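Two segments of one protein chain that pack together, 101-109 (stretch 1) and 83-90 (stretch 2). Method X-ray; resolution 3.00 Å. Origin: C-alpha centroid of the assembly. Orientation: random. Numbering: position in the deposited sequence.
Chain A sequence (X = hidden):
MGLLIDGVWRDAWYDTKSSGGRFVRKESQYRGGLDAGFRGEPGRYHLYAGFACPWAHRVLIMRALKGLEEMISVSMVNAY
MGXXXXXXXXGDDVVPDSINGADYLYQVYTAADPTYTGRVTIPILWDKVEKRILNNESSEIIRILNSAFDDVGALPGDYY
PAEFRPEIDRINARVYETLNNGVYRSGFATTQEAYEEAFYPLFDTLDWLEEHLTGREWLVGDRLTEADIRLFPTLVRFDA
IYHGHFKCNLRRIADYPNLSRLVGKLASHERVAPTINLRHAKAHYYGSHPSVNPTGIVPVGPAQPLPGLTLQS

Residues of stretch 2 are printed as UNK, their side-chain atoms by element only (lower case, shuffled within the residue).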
# COMPACT_ATOMS: atom_id res chain seq x y z
N GLY A 101 3.62 -20.18 32.02
CA GLY A 101 2.29 -20.38 31.46
C GLY A 101 1.43 -19.14 31.33
O GLY A 101 0.26 -19.17 31.68
N ALA A 102 2.00 -18.06 30.81
CA ALA A 102 1.32 -16.77 30.71
C ALA A 102 0.40 -16.78 29.54
O ALA A 102 0.73 -17.38 28.53
CB ALA A 102 2.34 -15.70 30.52
N ASP A 103 -0.74 -16.10 29.66
CA ASP A 103 -1.61 -15.93 28.50
C ASP A 103 -1.10 -14.75 27.69
O ASP A 103 -1.09 -14.77 26.45
CB ASP A 103 -3.06 -15.67 28.91
CG ASP A 103 -3.67 -16.79 29.75
OD1 ASP A 103 -4.20 -17.75 29.15
OD2 ASP A 103 -3.66 -16.67 31.01
N TYR A 104 -0.64 -13.73 28.40
CA TYR A 104 -0.21 -12.49 27.79
C TYR A 104 1.26 -12.20 28.06
O TYR A 104 1.75 -12.47 29.16
CB TYR A 104 -1.03 -11.37 28.37
CG TYR A 104 -2.49 -11.63 28.29
CD1 TYR A 104 -3.07 -11.87 27.08
CD2 TYR A 104 -3.29 -11.62 29.42
CE1 TYR A 104 -4.42 -12.11 26.97
CE2 TYR A 104 -4.63 -11.87 29.33
CZ TYR A 104 -5.22 -12.11 28.09
OH TYR A 104 -6.58 -12.35 27.92
N LEU A 105 1.96 -11.62 27.08
CA LEU A 105 3.38 -11.29 27.23
C LEU A 105 3.59 -10.42 28.42
O LEU A 105 4.50 -10.64 29.18
CB LEU A 105 3.98 -10.65 25.99
CG LEU A 105 5.47 -10.27 25.93
CD1 LEU A 105 6.38 -11.45 25.96
CD2 LEU A 105 5.73 -9.45 24.65
N TYR A 106 2.72 -9.42 28.60
CA TYR A 106 2.79 -8.56 29.79
C TYR A 106 2.92 -9.34 31.10
O TYR A 106 3.64 -8.91 31.99
CB TYR A 106 1.68 -7.47 29.83
CG TYR A 106 0.25 -7.85 30.23
CD1 TYR A 106 -0.05 -8.32 31.49
CD2 TYR A 106 -0.81 -7.66 29.35
CE1 TYR A 106 -1.35 -8.62 31.86
CE2 TYR A 106 -2.11 -7.98 29.70
CZ TYR A 106 -2.36 -8.45 30.96
OH TYR A 106 -3.64 -8.77 31.32
N GLN A 107 2.29 -10.50 31.22
CA GLN A 107 2.49 -11.35 32.41
C GLN A 107 3.92 -11.88 32.61
O GLN A 107 4.22 -12.38 33.70
CB GLN A 107 1.54 -12.56 32.41
CG GLN A 107 0.11 -12.28 32.67
CD GLN A 107 -0.75 -13.37 32.15
OE1 GLN A 107 -0.61 -13.79 31.00
NE2 GLN A 107 -1.65 -13.86 32.98
N VAL A 108 4.78 -11.83 31.58
CA VAL A 108 6.16 -12.25 31.75
C VAL A 108 6.88 -11.15 32.51
O VAL A 108 7.56 -11.41 33.50
CB VAL A 108 6.90 -12.50 30.42
CG1 VAL A 108 8.35 -12.87 30.69
CG2 VAL A 108 6.23 -13.60 29.64
N TYR A 109 6.70 -9.90 32.08
CA TYR A 109 7.33 -8.78 32.78
C TYR A 109 6.94 -8.73 34.24
O TYR A 109 7.77 -8.42 35.10
CB TYR A 109 7.01 -7.45 32.12
CG TYR A 109 7.79 -7.22 30.84
CD1 TYR A 109 7.40 -7.82 29.63
CD2 TYR A 109 8.90 -6.43 30.84
CE1 TYR A 109 8.10 -7.61 28.46
CE2 TYR A 109 9.62 -6.23 29.68
CZ TYR A 109 9.22 -6.80 28.50
OH TYR A 109 10.00 -6.54 27.40
N UNK A 83 -6.04 -5.89 22.44
CA UNK A 83 -6.27 -5.21 23.72
C UNK A 83 -5.17 -5.46 24.70
O UNK A 83 -4.80 -4.54 25.46
o UNK A 83 -9.96 -7.08 24.83
o UNK A 83 -11.01 -5.12 24.66
c UNK A 83 -7.54 -5.72 24.37
c UNK A 83 -8.83 -5.26 23.75
c UNK A 83 -10.02 -5.87 24.47
N UNK A 84 -4.68 -6.70 24.72
CA UNK A 84 -3.67 -7.14 25.68
C UNK A 84 -2.27 -7.14 25.10
O UNK A 84 -1.31 -7.54 25.72
c UNK A 84 -5.43 -8.58 26.86
c UNK A 84 -4.02 -8.52 26.26
n UNK A 84 -5.57 -8.31 28.17
o UNK A 84 -6.38 -8.90 26.15
N UNK A 85 -2.11 -6.68 23.88
CA UNK A 85 -0.79 -6.74 23.29
C UNK A 85 -0.35 -8.15 22.97
O UNK A 85 -1.16 -9.05 22.78
N UNK A 86 0.95 -8.35 22.89
CA UNK A 86 1.44 -9.65 22.49
C UNK A 86 0.93 -10.68 23.47
O UNK A 86 1.06 -10.50 24.67
c UNK A 86 4.65 -7.71 18.20
c UNK A 86 2.93 -9.69 19.18
c UNK A 86 3.12 -9.48 17.80
c UNK A 86 3.62 -8.88 20.07
c UNK A 86 3.97 -8.51 17.34
c UNK A 86 2.96 -9.65 22.51
c UNK A 86 3.66 -8.78 21.51
c UNK A 86 4.46 -7.89 19.56
n UNK A 86 5.00 -7.23 20.62
c UNK A 86 4.52 -7.78 21.79
N UNK A 87 0.38 -11.77 22.95
CA UNK A 87 -0.34 -12.79 23.71
C UNK A 87 0.20 -14.16 23.31
O UNK A 87 0.80 -14.30 22.25
o UNK A 87 -2.25 -14.10 23.08
c UNK A 87 -1.84 -12.78 23.38
c UNK A 87 -2.12 -12.08 22.10
N UNK A 88 -0.01 -15.17 24.14
CA UNK A 88 0.29 -16.54 23.77
C UNK A 88 -0.98 -17.35 23.52
O UNK A 88 -1.02 -18.54 23.75
c UNK A 88 3.44 -16.65 24.31
c UNK A 88 3.77 -15.17 26.60
c UNK A 88 4.63 -16.03 24.56
c UNK A 88 2.56 -15.79 26.34
c UNK A 88 1.08 -17.20 24.89
c UNK A 88 2.38 -16.53 25.19
c UNK A 88 4.80 -15.30 25.70
N UNK A 89 -2.05 -16.70 23.08
CA UNK A 89 -3.30 -17.41 22.88
C UNK A 89 -3.10 -18.22 21.65
O UNK A 89 -2.35 -17.83 20.77
c UNK A 89 -4.74 -15.40 23.76
c UNK A 89 -5.77 -14.40 23.32
c UNK A 89 -4.46 -16.44 22.66
c UNK A 89 -5.14 -16.02 25.10
N UNK A 90 -3.75 -19.37 21.59
CA UNK A 90 -3.73 -20.32 20.48
C UNK A 90 -3.74 -19.62 19.14
O UNK A 90 -4.51 -18.68 18.99
c UNK A 90 -5.11 -21.15 22.14
c UNK A 90 -5.03 -21.04 20.69
c UNK A 90 -4.60 -19.85 22.67

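Position 83 has five side-chain atoms: three carbons in a row, the last carrying two oxygens. It touches nothing on stretch 1. A carboxylate at the end of that chain makes it Glu83.

Position 84 has four side-chain atoms: two carbons, the second carrying one oxygen and one nitrogen. Its CB sits over one face of the Tyr104 ring, 3.9 Å from the ring centroid, a CH-pi contact. Its backbone O lies at the edge of the Tyr106 ring, 3.7 Å from Tyr106 CD2. The oxygen and nitrogen differ by element, so the group is an amide and the residue is Asn84.

Position 85 has no side-chain atoms, and its backbone touches nothing on stretch 1. Its phi is positive, and a CB here would be jammed against the carbonyl O of Asn84. It is Gly85.

Position 86 has one carbon leading to fused five- and six-membered rings with eight carbons and one nitrogen. Its CB lies 3.5 Å from Leu105 CD2, while the end of the side chain leads away from stretch 1. Its backbone O accepts a hydrogen bond from Leu105 N at 2.8 Å. The indole identifies Trp86.

Position 87 has three side-chain atoms: a carbon carrying one oxygen and one carbon. The CB is 4.0 Å from Tyr104 CD1, at the edge of that ring. A branched CB with a hydroxyl gives Thr87.

Position 88 has one carbon and a six-carbon ring without oxygen. The ring approaches Ala102, Leu105 and Val108, and the backbone N donates to Asp103 O at 2.6 Å. This is Phe88. Its CE2 lies 4.2 Å from Val108 CG2, which sits at the ring edge.

Position 89 has four carbons, forked at the second. The forked end comes near the Tyr104 ring. A fork beyond CB makes it Leu89. Leu89 CD2 lies 4.4 Å from Tyr104 CE1.

Position 90 has three carbons that close a ring onto the backbone N. It makes no contact with stretch 1. It is Pro90.

The contact is held by backbone and filled by side chains. The two hydrogen bonds to Trp86 O and from Phe88 N flank a single beta bridge, Tyr104 with Thr87, where the two CA atoms are 4.1 Å apart. Gln107 OE1 accepts from Tyr104 N at 2.6 Å, a bond within stretch 1 that ties the bridged residue to Gln107, three residues further on. Phe88 points toward stretch 1. The Tyr104 ring meets Asn84, Thr87 and Leu89. Together the stretches bury 542 Å².

Stretch 2 83-90: ENGWTFLP
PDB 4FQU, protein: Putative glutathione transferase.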